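PDB 6ESL: bacterial leucyl aminopeptidase from Legionella pneumophila, which probably removes amino-terminal residues from peptides as a secreted, zinc-dependent exopeptidase of family M28. Local coordinates for residues Thr176-Val181 against Leu191-Gly196; Ile204-His209 against Arg246-Ile251. One frame throughout, in Å; residues are numbered along the deposited sequence.

Overall arrangement
Both contacts belong to one mixed beta-sheet, in which strands 176-183, 188-195, 248-253 and 203-209 lie side by side in that order. Contact 1 pairs the edge strand 176-183 with its neighbour 188-195 as an antiparallel hairpin; contact 2 is the parallel pairing further in, and their centres are about 9 Å apart. Strands 188-195 and 248-253 join them: Ile195 N lies 2.9 Å from Ile248 O, and Thr193 OG1 lies 2.5 Å from Phe250 O, both probable hydrogen bonds. Contact 2 leads to the active site, since His209, at the end of its first strand, binds a zinc ion together with Asp222 and Asp284. Asp222 is shared with the second zinc, which Glu257 also binds.

Contact 1: residues Thr176-Val181 against Leu191-Gly196; sequences TSTFFV and LVTVIG
Strands 176-181 and 191-195 run antiparallel, their axes 4.8 Å apart, and the packing is densest around Phe179 and Val192. Phe179 holds CG in the crowded position between its backbone N and carbonyl carbon (chi1 59°), which lays the ring alongside Val192 with one face over its CB. This CH-pi contact places CB 3.9 Å from the ring centroid, while Val192 CG1 comes within 3.5 Å of Phe179 CZ. The other methyl, Val192 CG2, meets Val181 CG2 obliquely at 3.7 Å. Two nearly straight backbone bonds close the pair, Phe179 N to Val192 O at 2.8 Å and Val192 N to Phe179 O at 2.9 Å. The Ser177-Val194 pair is bonded both ways too, but less straight, at 144° and 134°. On the opposite face Thr176 CG2 still meets Ile195 CG1, but further along the packing loosens: the methyls Thr178 CG2 and Thr193 CG2 stay 4.4 Å apart, and Phe180 brings its ring edge to Leu191 CA. Residues 176-180 are partly exposed, the facing 191-195 buried; Thr178 and Phe180 turn to helix 151-170, where Thr178 OG1 bonds Glu165 and Phe180 makes a cation-pi contact with Lys161. This is the edge beta hairpin of the M28 mixed sheet.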
loop_
_atom_site.group_PDB
_atom_site.type_symbol
_atom_site.label_atom_id
_atom_site.label_comp_id
_atom_site.label_asym_id
_atom_site.label_seq_id
_atom_site.Cartn_x
_atom_site.Cartn_y
_atom_site.Cartn_z
ATOM N N THR B 176 -11.515 -30.512 12.837
ATOM C CA THR B 176 -12.115 -29.268 13.235
ATOM C C THR B 176 -12.383 -29.148 14.732
ATOM O O THR B 176 -12.440 -30.126 15.455
ATOM C CB THR B 176 -13.466 -28.928 12.510
ATOM O OG1 THR B 176 -14.455 -29.922 12.722
ATOM C CG2 THR B 176 -13.260 -28.627 11.061
ATOM N N SER B 177 -12.556 -27.920 15.173
ATOM C CA SER B 177 -12.750 -27.634 16.560
ATOM C C SER B 177 -13.326 -26.225 16.678
ATOM O O SER B 177 -13.064 -25.332 15.840
ATOM C CB SER B 177 -11.404 -27.785 17.302
ATOM O OG SER B 177 -11.532 -27.430 18.645
ATOM N N THR B 178 -14.208 -26.068 17.666
ATOM C CA THR B 178 -14.817 -24.796 17.952
ATOM C C THR B 178 -14.640 -24.369 19.399
ATOM O O THR B 178 -14.645 -25.188 20.281
ATOM C CB THR B 178 -16.286 -24.813 17.624
ATOM O OG1 THR B 178 -16.967 -25.632 18.546
ATOM C CG2 THR B 178 -16.484 -25.279 16.179
ATOM N N PHE B 179 -14.540 -23.076 19.648
ATOM C CA PHE B 179 -14.647 -22.588 21.039
ATOM C C PHE B 179 -15.106 -21.145 21.156
ATOM O O PHE B 179 -14.940 -20.358 20.217
ATOM C CB PHE B 179 -13.355 -22.819 21.796
ATOM C CG PHE B 179 -12.145 -22.163 21.202
ATOM C CD1 PHE B 179 -11.370 -22.827 20.248
ATOM C CD2 PHE B 179 -11.746 -20.893 21.631
ATOM C CE1 PHE B 179 -10.191 -22.219 19.736
ATOM C CE2 PHE B 179 -10.582 -20.312 21.143
ATOM C CZ PHE B 179 -9.814 -20.956 20.167
ATOM N N PHE B 180 -15.749 -20.831 22.266
ATOM C CA PHE B 180 -16.075 -19.471 22.565
ATOM C C PHE B 180 -14.912 -18.804 23.253
ATOM O O PHE B 180 -14.258 -19.402 24.105
ATOM C CB PHE B 180 -17.297 -19.332 23.455
ATOM C CG PHE B 180 -18.607 -19.601 22.758
ATOM C CD1 PHE B 180 -18.884 -19.058 21.480
ATOM C CD2 PHE B 180 -19.624 -20.357 23.416
ATOM C CE1 PHE B 180 -20.106 -19.276 20.863
ATOM C CE2 PHE B 180 -20.858 -20.564 22.823
ATOM C CZ PHE B 180 -21.095 -20.066 21.534
ATOM N N VAL B 181 -14.656 -17.549 22.873
ATOM C CA VAL B 181 -13.852 -16.658 23.657
ATOM C C VAL B 181 -14.742 -15.622 24.309
ATOM O O VAL B 181 -15.413 -14.856 23.643
ATOM C CB VAL B 181 -12.815 -15.960 22.791
ATOM C CG1 VAL B 181 -12.010 -14.967 23.652
ATOM C CG2 VAL B 181 -11.874 -16.989 22.183
ATOM N N LEU B 191 -16.982 -16.389 18.617
ATOM C CA LEU B 191 -16.896 -17.771 18.095
ATOM C C LEU B 191 -15.623 -17.946 17.307
ATOM O O LEU B 191 -15.407 -17.280 16.285
ATOM C CB LEU B 191 -18.049 -18.071 17.193
ATOM C CG LEU B 191 -17.986 -19.444 16.441
ATOM C CD1 LEU B 191 -17.871 -20.598 17.463
ATOM C CD2 LEU B 191 -19.222 -19.520 15.558
ATOM N N VAL B 192 -14.756 -18.796 17.807
ATOM C CA VAL B 192 -13.544 -19.126 17.119
ATOM C C VAL B 192 -13.712 -20.588 16.618
ATOM O O VAL B 192 -14.137 -21.522 17.397
ATOM C CB VAL B 192 -12.306 -19.073 17.998
ATOM C CG1 VAL B 192 -11.053 -19.525 17.242
ATOM C CG2 VAL B 192 -12.080 -17.639 18.519
ATOM N N THR B 193 -13.410 -20.778 15.337
ATOM C CA THR B 193 -13.516 -22.070 14.675
ATOM C C THR B 193 -12.187 -22.361 13.998
ATOM O O THR B 193 -11.436 -21.441 13.676
ATOM C CB THR B 193 -14.638 -22.078 13.621
ATOM O OG1 THR B 193 -14.219 -21.342 12.467
ATOM C CG2 THR B 193 -15.903 -21.450 14.187
ATOM N N VAL B 194 -11.892 -23.638 13.782
ATOM C CA VAL B 194 -10.606 -24.007 13.186
ATOM C C VAL B 194 -10.710 -25.253 12.356
ATOM O O VAL B 194 -11.408 -26.214 12.772
ATOM C CB VAL B 194 -9.452 -24.099 14.232
ATOM C CG1 VAL B 194 -9.687 -25.181 15.278
ATOM C CG2 VAL B 194 -8.096 -24.241 13.558
ATOM N N ILE B 195 -10.049 -25.222 11.194
ATOM C CA ILE B 195 -9.934 -26.374 10.299
ATOM C C ILE B 195 -8.468 -26.718 10.238
ATOM O O ILE B 195 -7.694 -25.913 9.733
ATOM C CB ILE B 195 -10.510 -26.106 8.891
ATOM C CG1 ILE B 195 -12.006 -25.793 9.014
ATOM C CG2 ILE B 195 -10.385 -27.350 7.999
ATOM C CD1 ILE B 195 -12.554 -24.988 7.845
ATOM N N GLY B 196 -8.108 -27.913 10.761
ATOM C CA GLY B 196 -6.696 -28.300 10.932
ATOM C C GLY B 196 -6.195 -27.986 12.334
ATOM O O GLY B 196 -5.097 -27.405 12.521
#

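Contact 2: residues Ile204-His209 against Arg246-Ile251; sequences IVIGAH and RPIYFI. With ZN (zinc ion), chain F.
Ile206 and Phe250 stand side by side on one face of the sheet. CB and CG2 of Ile206 lie along the CD2-CE2 side of the ring, CB being 3.9 Å from Phe250 CD2. Ile206 CD1 sits over the ring face, offset toward its rim, with chi2 at an unusual 100°; it also reaches Ile248 CG2 at 4.0 Å. Helix 373-391 packs here through Ala387 and Ala391, and Ile230 of helix 220-239 also touches Ile206. On the other face, Val205 CG1 meets the tip of Ile251, CD1, at 3.7 Å as the side chains cross obliquely. Tyr249, on the same face, touches Val205 CG2 through its CB, and its ring meets Phe270 edge-to-face. Strands 204-209 and 248-251 are the parallel strands of a beta-alpha-beta unit, linked through helix 220-239. Five backbone hydrogen bonds join the segments; the straightest, Tyr249 N to Ile204 O, is 2.7 Å long, and the last links Ala208 N to Ile251 O. Beyond it, His209, with chi1 71°, binds zinc through NE2 at 2.2 Å; a water, Asp222 and Asp284 are further ligands. His209 ND1 is hydrogen-bonded to Asp211, a second-shell carboxylate that fixes the ring's rotation and may make NE2 a stronger donor.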
loop_
_atom_site.group_PDB
_atom_site.type_symbol
_atom_site.label_atom_id
_atom_site.label_comp_id
_atom_site.label_asym_id
_atom_site.label_seq_id
_atom_site.Cartn_x
_atom_site.Cartn_y
_atom_site.Cartn_z
ATOM N N ILE B 204 -4.006 -18.977 9.373
ATOM C CA ILE B 204 -4.658 -18.073 8.458
ATOM C C ILE B 204 -6.007 -17.804 9.086
ATOM O O ILE B 204 -6.726 -18.713 9.373
ATOM C CB ILE B 204 -4.911 -18.712 7.093
ATOM C CG1 ILE B 204 -3.629 -18.981 6.341
ATOM C CG2 ILE B 204 -5.788 -17.841 6.242
ATOM C CD1 ILE B 204 -2.580 -17.914 6.472
ATOM N N VAL B 205 -6.371 -16.553 9.267
ATOM C CA VAL B 205 -7.623 -16.217 9.906
ATOM C C VAL B 205 -8.602 -15.428 9.015
ATOM O O VAL B 205 -8.199 -14.507 8.388
ATOM C CB VAL B 205 -7.366 -15.387 11.163
ATOM C CG1 VAL B 205 -8.638 -14.969 11.825
ATOM C CG2 VAL B 205 -6.391 -16.037 12.107
ATOM N N ILE B 206 -9.866 -15.819 8.977
ATOM C CA ILE B 206 -10.897 -15.140 8.242
ATOM C C ILE B 206 -11.971 -14.759 9.208
ATOM O O ILE B 206 -12.520 -15.603 9.845
ATOM C CB ILE B 206 -11.490 -16.041 7.157
ATOM C CG1 ILE B 206 -10.467 -16.379 6.101
ATOM C CG2 ILE B 206 -12.669 -15.394 6.484
ATOM C CD1 ILE B 206 -9.856 -17.732 6.270
ATOM N N GLY B 207 -12.322 -13.487 9.267
ATOM C CA GLY B 207 -13.294 -13.010 10.224
ATOM C C GLY B 207 -14.395 -12.138 9.713
ATOM O O GLY B 207 -14.315 -11.597 8.586
ATOM N N ALA B 208 -15.346 -11.911 10.601
ATOM C CA ALA B 208 -16.498 -11.015 10.426
ATOM C C ALA B 208 -17.039 -10.773 11.850
ATOM O O ALA B 208 -16.714 -11.559 12.768
ATOM C CB ALA B 208 -17.591 -11.755 9.595
ATOM N N HIS B 209 -17.917 -9.839 12.033
ATOM C CA HIS B 209 -18.506 -9.576 13.309
ATOM C C HIS B 209 -19.972 -9.935 13.280
ATOM O O HIS B 209 -20.610 -9.667 12.349
ATOM C CB HIS B 209 -18.203 -8.188 13.863
ATOM C CG HIS B 209 -18.858 -7.044 13.192
ATOM N ND1 HIS B 209 -20.037 -6.512 13.606
ATOM C CD2 HIS B 209 -18.447 -6.265 12.174
ATOM C CE1 HIS B 209 -20.338 -5.478 12.858
ATOM N NE2 HIS B 209 -19.393 -5.326 11.980
ATOM N N ARG B 246 -1.333 -25.268 6.956
ATOM C CA ARG B 246 -1.555 -24.315 8.079
ATOM C C ARG B 246 -2.966 -24.490 8.591
ATOM O O ARG B 246 -3.854 -24.832 7.816
ATOM C CB ARG B 246 -1.354 -22.817 7.646
ATOM C CG ARG B 246 0.000 -22.480 7.078
ATOM C CD ARG B 246 0.008 -21.097 6.517
ATOM N NE ARG B 246 1.349 -20.762 6.052
ATOM C CZ ARG B 246 2.389 -20.422 6.831
ATOM N NH1 ARG B 246 2.310 -20.397 8.152
ATOM N NH2 ARG B 246 3.555 -20.157 6.312
ATOM N N PRO B 247 -3.184 -24.256 9.897
ATOM C CA PRO B 247 -4.579 -24.213 10.355
ATOM C C PRO B 247 -5.285 -22.961 9.756
ATOM O O PRO B 247 -4.650 -21.903 9.522
ATOM C CB PRO B 247 -4.453 -24.087 11.857
ATOM C CG PRO B 247 -3.103 -23.511 12.096
ATOM C CD PRO B 247 -2.229 -23.809 10.934
ATOM N N ILE B 248 -6.584 -23.121 9.530
ATOM C CA ILE B 248 -7.434 -22.087 9.005
ATOM C C ILE B 248 -8.492 -21.711 10.054
ATOM O O ILE B 248 -9.369 -22.548 10.393
ATOM C CB ILE B 248 -8.127 -22.539 7.712
ATOM C CG1 ILE B 248 -7.101 -22.749 6.596
ATOM C CG2 ILE B 248 -9.131 -21.503 7.250
ATOM C CD1 ILE B 248 -7.673 -23.613 5.465
ATOM N N TYR B 249 -8.504 -20.450 10.492
ATOM C CA TYR B 249 -9.560 -20.110 11.446
ATOM C C TYR B 249 -10.669 -19.298 10.769
ATOM O O TYR B 249 -10.414 -18.340 10.082
ATOM C CB TYR B 249 -9.015 -19.377 12.693
ATOM C CG TYR B 249 -8.132 -20.155 13.663
ATOM C CD1 TYR B 249 -6.791 -20.216 13.489
ATOM C CD2 TYR B 249 -8.685 -20.746 14.843
ATOM C CE1 TYR B 249 -5.960 -20.901 14.407
ATOM C CE2 TYR B 249 -7.901 -21.420 15.763
ATOM C CZ TYR B 249 -6.537 -21.484 15.548
ATOM O OH TYR B 249 -5.716 -22.074 16.455
ATOM N N PHE B 250 -11.883 -19.652 11.053
ATOM C CA PHE B 250 -13.023 -18.819 10.824
ATOM C C PHE B 250 -13.570 -18.249 12.117
ATOM O O PHE B 250 -13.898 -18.967 13.005
ATOM C CB PHE B 250 -14.136 -19.493 9.984
ATOM C CG PHE B 250 -13.731 -19.752 8.569
ATOM C CD1 PHE B 250 -13.032 -20.945 8.255
ATOM C CD2 PHE B 250 -14.076 -18.872 7.511
ATOM C CE1 PHE B 250 -12.664 -21.202 6.915
ATOM C CE2 PHE B 250 -13.726 -19.123 6.188
ATOM C CZ PHE B 250 -13.007 -20.270 5.894
ATOM N N ILE B 251 -13.671 -16.903 12.205
ATOM C CA ILE B 251 -13.990 -16.278 13.457
ATOM C C ILE B 251 -15.124 -15.301 13.284
ATOM O O ILE B 251 -15.041 -14.440 12.418
ATOM C CB ILE B 251 -12.728 -15.563 14.040
ATOM C CG1 ILE B 251 -11.556 -16.530 14.068
ATOM C CG2 ILE B 251 -13.046 -15.026 15.446
ATOM C CD1 ILE B 251 -10.332 -16.136 14.873
HETATM ZN ZN ZN F . -19.307 -3.591 10.694
HETATM O O HOH W 1 -19.026 -1.814 9.446
#